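Local coordinates for protein quercetin 2,3-dioxygenase (Escherichia coli, PDB 1TQ5) that cleaves quercetin with molecular oxygen in vitro, releasing carbon monoxide, as a divalent-metal-dependent bicupin of the pirin family whose physiological role is unknown, at residues Glu83-Thr97 / Asn124-Asp136. Sequence-based numbering, arbitrary orientation.
Sequences EQVPAGEFQIMSAGT and NGITPRYEQRRFD. With CD (cadmium ion), chain E.
Strand 129-133 closes one edge of the large antiparallel sheet in the N-terminal cupin barrel of this pirin, where it runs antiparallel to strand 90-94. Ile92 and Glu131 form a hydrogen-bonded pair, with Ile92 N 2.8 Å from Glu131 O and Glu131 N 3.0 Å from Ile92 O. On the face turned to the C-terminal cupin, Arg129 NE donates an almost straight bond (175°) to Ser94 OG, 2.7 Å away and in the guanidinium plane; Ser94 OG is also hydrogen-bonded to Glu63. Ile92 CG2 lies over one guanidinium face, Arg129 NH1 reaches Glu131 OE2 at 2.9 Å in a salt bridge, and NH2 makes a salt bridge to Glu63 and a hydrogen bond to the Lys155 carbonyl of the C-terminal domain. A leucine here would probably take the NE donor from Ser94 OG and leave Glu63 and Glu131 without this cationic mate. The other face looks into the barrel, where Met93 nears the metal ligand His101. Here Tyr130, its CG anti to the backbone N (chi1 175°), donates a hydrogen bond from OH to Gln91 OE1 (2.7 Å), which sits at the ring edge; His75 stacks on the ring. At the type II turn from Pro86 to Glu89, a cadmium ion distinct from that at His59 and His101 is bound by both Glu89 carboxylate oxygens and a water. Gln132 NE2 donates to Phe90 O (2.8 Å) and, weakly because the angle is bent, to cadmium-bound Glu89 OE1 (2.8 Å).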
loop_
_atom_site.group_PDB
_atom_site.type_symbol
_atom_site.label_atom_id
_atom_site.label_comp_id
_atom_site.label_asym_id
_atom_site.label_seq_id
_atom_site.Cartn_x
_atom_site.Cartn_y
_atom_site.Cartn_z
ATOM N N GLU A 83 -5.427 18.800 1.953
ATOM C CA GLU A 83 -6.123 17.825 2.794
ATOM C C GLU A 83 -5.254 17.224 3.908
ATOM O O GLU A 83 -4.056 17.010 3.730
ATOM C CB GLU A 83 -6.655 16.690 1.908
ATOM C CG GLU A 83 -7.339 15.564 2.668
ATOM C CD GLU A 83 -8.824 15.811 2.864
ATOM O OE1 GLU A 83 -9.358 15.419 3.922
ATOM O OE2 GLU A 83 -9.455 16.387 1.954
ATOM N N GLN A 84 -5.864 16.963 5.061
ATOM C CA GLN A 84 -5.153 16.345 6.177
ATOM C C GLN A 84 -5.710 14.941 6.397
ATOM O O GLN A 84 -6.909 14.760 6.612
ATOM C CB GLN A 84 -5.289 17.181 7.452
ATOM C CG GLN A 84 -4.511 18.488 7.391
ATOM C CD GLN A 84 -4.114 19.004 8.760
ATOM O OE1 GLN A 84 -3.424 20.017 8.872
ATOM N NE2 GLN A 84 -4.547 18.310 9.810
ATOM N N VAL A 85 -4.825 13.952 6.331
ATOM C CA VAL A 85 -5.205 12.551 6.480
ATOM C C VAL A 85 -4.668 11.971 7.782
ATOM O O VAL A 85 -3.463 11.760 7.927
ATOM C CB VAL A 85 -4.668 11.727 5.280
ATOM C CG1 VAL A 85 -5.165 10.290 5.347
ATOM C CG2 VAL A 85 -5.108 12.380 3.976
ATOM N N PRO A 86 -5.560 11.699 8.751
ATOM C CA PRO A 86 -5.134 11.143 10.038
ATOM C C PRO A 86 -4.875 9.646 9.957
ATOM O O PRO A 86 -5.185 9.008 8.957
ATOM C CB PRO A 86 -6.304 11.475 10.948
ATOM C CG PRO A 86 -7.471 11.262 10.028
ATOM C CD PRO A 86 -7.016 11.947 8.749
ATOM N N ALA A 87 -4.301 9.093 11.018
ATOM C CA ALA A 87 -4.001 7.673 11.066
ATOM C C ALA A 87 -5.276 6.873 10.847
ATOM O O ALA A 87 -6.340 7.232 11.355
ATOM C CB ALA A 87 -3.380 7.317 12.405
ATOM N N GLY A 88 -5.162 5.794 10.081
ATOM C CA GLY A 88 -6.313 4.956 9.803
ATOM C C GLY A 88 -6.978 5.282 8.479
ATOM O O GLY A 88 -7.772 4.493 7.968
ATOM N N GLU A 89 -6.658 6.440 7.908
ATOM C CA GLU A 89 -7.271 6.821 6.644
ATOM C C GLU A 89 -6.394 6.621 5.416
ATOM O O GLU A 89 -5.191 6.377 5.516
ATOM C CB GLU A 89 -7.759 8.267 6.714
ATOM C CG GLU A 89 -8.872 8.462 7.734
ATOM C CD GLU A 89 -9.508 9.831 7.649
ATOM O OE1 GLU A 89 -9.235 10.552 6.665
ATOM O OE2 GLU A 89 -10.288 10.179 8.562
ATOM N N PHE A 90 -7.025 6.724 4.252
ATOM C CA PHE A 90 -6.359 6.554 2.971
ATOM C C PHE A 90 -6.563 7.795 2.118
ATOM O O PHE A 90 -7.393 8.648 2.421
ATOM C CB PHE A 90 -6.971 5.375 2.203
ATOM C CG PHE A 90 -6.714 4.026 2.817
ATOM C CD1 PHE A 90 -5.589 3.289 2.466
ATOM C CD2 PHE A 90 -7.617 3.475 3.717
ATOM C CE1 PHE A 90 -5.371 2.014 3.000
ATOM C CE2 PHE A 90 -7.409 2.208 4.257
ATOM C CZ PHE A 90 -6.284 1.475 3.896
ATOM N N GLN A 91 -5.799 7.878 1.038
ATOM C CA GLN A 91 -5.918 8.960 0.083
ATOM C C GLN A 91 -5.341 8.368 -1.191
ATOM O O GLN A 91 -4.460 7.514 -1.134
ATOM C CB GLN A 91 -5.119 10.198 0.517
ATOM C CG GLN A 91 -3.623 10.176 0.194
ATOM C CD GLN A 91 -2.906 11.440 0.646
ATOM O OE1 GLN A 91 -3.531 12.474 0.868
ATOM N NE2 GLN A 91 -1.587 11.362 0.772
ATOM N N ILE A 92 -5.867 8.772 -2.337
ATOM C CA ILE A 92 -5.333 8.264 -3.586
ATOM C C ILE A 92 -5.239 9.401 -4.585
ATOM O O ILE A 92 -6.060 10.321 -4.577
ATOM C CB ILE A 92 -6.197 7.117 -4.159
ATOM C CG1 ILE A 92 -5.475 6.478 -5.352
ATOM C CG2 ILE A 92 -7.559 7.636 -4.577
ATOM C CD1 ILE A 92 -6.128 5.208 -5.866
HETATM N N MSE A 93 -4.222 9.339 -5.433
HETATM C CA MSE A 93 -3.999 10.363 -6.440
HETATM C C MSE A 93 -3.539 9.722 -7.747
HETATM O O MSE A 93 -2.694 8.825 -7.746
HETATM C CB MSE A 93 -2.932 11.331 -5.930
HETATM C CG MSE A 93 -2.664 12.543 -6.799
HETATM SE SE MSE A 93 -1.375 13.578 -6.049
HETATM C CE MSE A 93 0.104 12.803 -6.730
ATOM N N SER A 94 -4.115 10.170 -8.855
ATOM C CA SER A 94 -3.740 9.675 -10.171
ATOM C C SER A 94 -2.907 10.769 -10.823
ATOM O O SER A 94 -3.407 11.864 -11.070
ATOM C CB SER A 94 -4.984 9.408 -11.025
ATOM O OG SER A 94 -5.756 8.341 -10.503
ATOM N N ALA A 95 -1.633 10.485 -11.085
ATOM C CA ALA A 95 -0.763 11.477 -11.708
ATOM C C ALA A 95 -1.267 11.807 -13.112
ATOM O O ALA A 95 -1.106 12.929 -13.594
ATOM C CB ALA A 95 0.673 10.960 -11.771
ATOM N N GLY A 96 -1.883 10.824 -13.758
ATOM C CA GLY A 96 -2.409 11.031 -15.094
ATOM C C GLY A 96 -1.405 11.648 -16.051
ATOM O O GLY A 96 -0.262 11.201 -16.138
ATOM N N THR A 97 -1.835 12.684 -16.764
ATOM C CA THR A 97 -0.979 13.359 -17.733
ATOM C C THR A 97 0.193 14.103 -17.096
ATOM O O THR A 97 1.193 14.385 -17.758
ATOM C CB THR A 97 -1.798 14.350 -18.592
ATOM O OG1 THR A 97 -2.567 15.206 -17.738
ATOM C CG2 THR A 97 -2.735 13.594 -19.524
ATOM N N ASN A 124 -2.922 4.872 -19.607
ATOM C CA ASN A 124 -1.990 5.986 -19.475
ATOM C C ASN A 124 -2.565 7.288 -20.017
ATOM O O ASN A 124 -3.480 7.281 -20.840
ATOM C CB ASN A 124 -0.680 5.677 -20.205
ATOM C CG ASN A 124 0.008 4.438 -19.670
ATOM O OD1 ASN A 124 0.315 4.346 -18.481
ATOM N ND2 ASN A 124 0.256 3.475 -20.552
ATOM N N GLY A 125 -2.017 8.404 -19.546
ATOM C CA GLY A 125 -2.470 9.707 -19.995
ATOM C C GLY A 125 -3.875 10.078 -19.562
ATOM O O GLY A 125 -4.566 10.816 -20.265
ATOM N N ILE A 126 -4.306 9.572 -18.411
ATOM C CA ILE A 126 -5.640 9.884 -17.911
ATOM C C ILE A 126 -5.636 11.286 -17.319
ATOM O O ILE A 126 -4.611 11.965 -17.316
ATOM C CB ILE A 126 -6.086 8.913 -16.803
ATOM C CG1 ILE A 126 -5.336 9.230 -15.506
ATOM C CG2 ILE A 126 -5.821 7.480 -17.230
ATOM C CD1 ILE A 126 -6.172 9.043 -14.255
ATOM N N THR A 127 -6.782 11.708 -16.802
ATOM C CA THR A 127 -6.911 13.029 -16.208
ATOM C C THR A 127 -6.624 13.008 -14.704
ATOM O O THR A 127 -7.181 12.197 -13.964
ATOM C CB THR A 127 -8.321 13.598 -16.453
ATOM O OG1 THR A 127 -8.485 14.814 -15.711
ATOM C CG2 THR A 127 -9.376 12.591 -16.031
ATOM N N PRO A 128 -5.745 13.906 -14.236
ATOM C CA PRO A 128 -5.363 14.014 -12.825
ATOM C C PRO A 128 -6.562 14.088 -11.886
ATOM O O PRO A 128 -7.502 14.841 -12.130
ATOM C CB PRO A 128 -4.533 15.292 -12.795
ATOM C CG PRO A 128 -3.882 15.292 -14.146
ATOM C CD PRO A 128 -5.030 14.909 -15.048
ATOM N N ARG A 129 -6.522 13.310 -10.809
ATOM C CA ARG A 129 -7.612 13.301 -9.841
ATOM C C ARG A 129 -7.100 13.007 -8.439
ATOM O O ARG A 129 -6.084 12.333 -8.263
ATOM C CB ARG A 129 -8.652 12.255 -10.228
ATOM C CG ARG A 129 -8.093 10.852 -10.287
ATOM C CD ARG A 129 -8.748 9.940 -9.267
ATOM N NE ARG A 129 -8.039 8.667 -9.187
ATOM C CZ ARG A 129 -8.471 7.602 -8.521
ATOM N NH1 ARG A 129 -9.625 7.642 -7.867
ATOM N NH2 ARG A 129 -7.741 6.495 -8.517
ATOM N N TYR A 130 -7.809 13.525 -7.442
ATOM C CA TYR A 130 -7.435 13.310 -6.057
ATOM C C TYR A 130 -8.651 12.979 -5.214
ATOM O O TYR A 130 -9.610 13.753 -5.156
ATOM C CB TYR A 130 -6.758 14.543 -5.464
ATOM C CG TYR A 130 -6.464 14.372 -3.991
ATOM C CD1 TYR A 130 -5.468 13.496 -3.562
ATOM C CD2 TYR A 130 -7.228 15.030 -3.025
ATOM C CE1 TYR A 130 -5.240 13.271 -2.210
ATOM C CE2 TYR A 130 -7.011 14.812 -1.669
ATOM C CZ TYR A 130 -6.014 13.928 -1.269
ATOM O OH TYR A 130 -5.801 13.685 0.068
ATOM N N GLU A 131 -8.604 11.831 -4.552
ATOM C CA GLU A 131 -9.702 11.413 -3.704
ATOM C C GLU A 131 -9.217 10.956 -2.338
ATOM O O GLU A 131 -8.093 10.470 -2.179
ATOM C CB GLU A 131 -10.500 10.294 -4.377
ATOM C CG GLU A 131 -11.246 10.747 -5.615
ATOM C CD GLU A 131 -12.209 9.696 -6.121
ATOM O OE1 GLU A 131 -13.177 9.380 -5.397
ATOM O OE2 GLU A 131 -11.992 9.185 -7.239
ATOM N N GLN A 132 -10.078 11.131 -1.348
ATOM C CA GLN A 132 -9.762 10.745 0.015
ATOM C C GLN A 132 -11.053 10.203 0.590
ATOM O O GLN A 132 -12.131 10.700 0.260
ATOM C CB GLN A 132 -9.295 11.972 0.802
ATOM C CG GLN A 132 -8.581 11.678 2.112
ATOM C CD GLN A 132 -9.520 11.299 3.244
ATOM O OE1 GLN A 132 -10.486 12.011 3.532
ATOM N NE2 GLN A 132 -9.232 10.180 3.902
ATOM N N ARG A 133 -10.955 9.182 1.434
ATOM C CA ARG A 133 -12.151 8.606 2.034
ATOM C C ARG A 133 -11.935 8.115 3.454
ATOM O O ARG A 133 -10.863 7.608 3.802
ATOM C CB ARG A 133 -12.675 7.444 1.180
ATOM C CG ARG A 133 -13.910 6.748 1.764
ATOM C CD ARG A 133 -14.748 6.113 0.672
ATOM N NE ARG A 133 -16.064 5.685 1.144
ATOM C CZ ARG A 133 -17.070 5.350 0.338
ATOM N NH1 ARG A 133 -16.911 5.400 -0.978
ATOM N NH2 ARG A 133 -18.232 4.953 0.839
ATOM N N ARG A 134 -12.966 8.282 4.271
ATOM C CA ARG A 134 -12.925 7.823 5.646
ATOM C C ARG A 134 -13.879 6.648 5.770
ATOM O O ARG A 134 -15.103 6.823 5.739
ATOM C CB ARG A 134 -13.351 8.922 6.611
ATOM C CG ARG A 134 -13.492 8.423 8.029
ATOM C CD ARG A 134 -13.614 9.557 9.007
ATOM N NE ARG A 134 -13.723 9.056 10.370
ATOM C CZ ARG A 134 -13.361 9.747 11.443
ATOM N NH1 ARG A 134 -12.863 10.968 11.305
ATOM N NH2 ARG A 134 -13.501 9.219 12.651
ATOM N N PHE A 135 -13.304 5.457 5.894
ATOM C CA PHE A 135 -14.070 4.224 6.024
ATOM C C PHE A 135 -14.439 4.026 7.485
ATOM O O PHE A 135 -13.744 4.510 8.382
ATOM C CB PHE A 135 -13.230 3.032 5.551
ATOM C CG PHE A 135 -12.810 3.114 4.107
ATOM C CD1 PHE A 135 -13.667 2.698 3.091
ATOM C CD2 PHE A 135 -11.562 3.616 3.761
ATOM C CE1 PHE A 135 -13.286 2.780 1.756
ATOM C CE2 PHE A 135 -11.173 3.704 2.425
ATOM C CZ PHE A 135 -12.039 3.283 1.422
ATOM N N ASP A 136 -15.530 3.311 7.728
ATOM C CA ASP A 136 -15.949 3.053 9.095
ATOM C C ASP A 136 -15.276 1.772 9.581
ATOM O O ASP A 136 -15.525 0.692 9.047
ATOM C CB ASP A 136 -17.467 2.900 9.169
ATOM C CG ASP A 136 -17.991 3.043 10.581
ATOM O OD1 ASP A 136 -18.008 4.178 11.100
ATOM O OD2 ASP A 136 -18.378 2.015 11.174
HETATM CD CD CD E . -10.757 12.453 7.397
HETATM O O HOH W 1 -9.223 13.806 5.749
HETATM O O HOH W 2 -10.948 5.303 7.253
#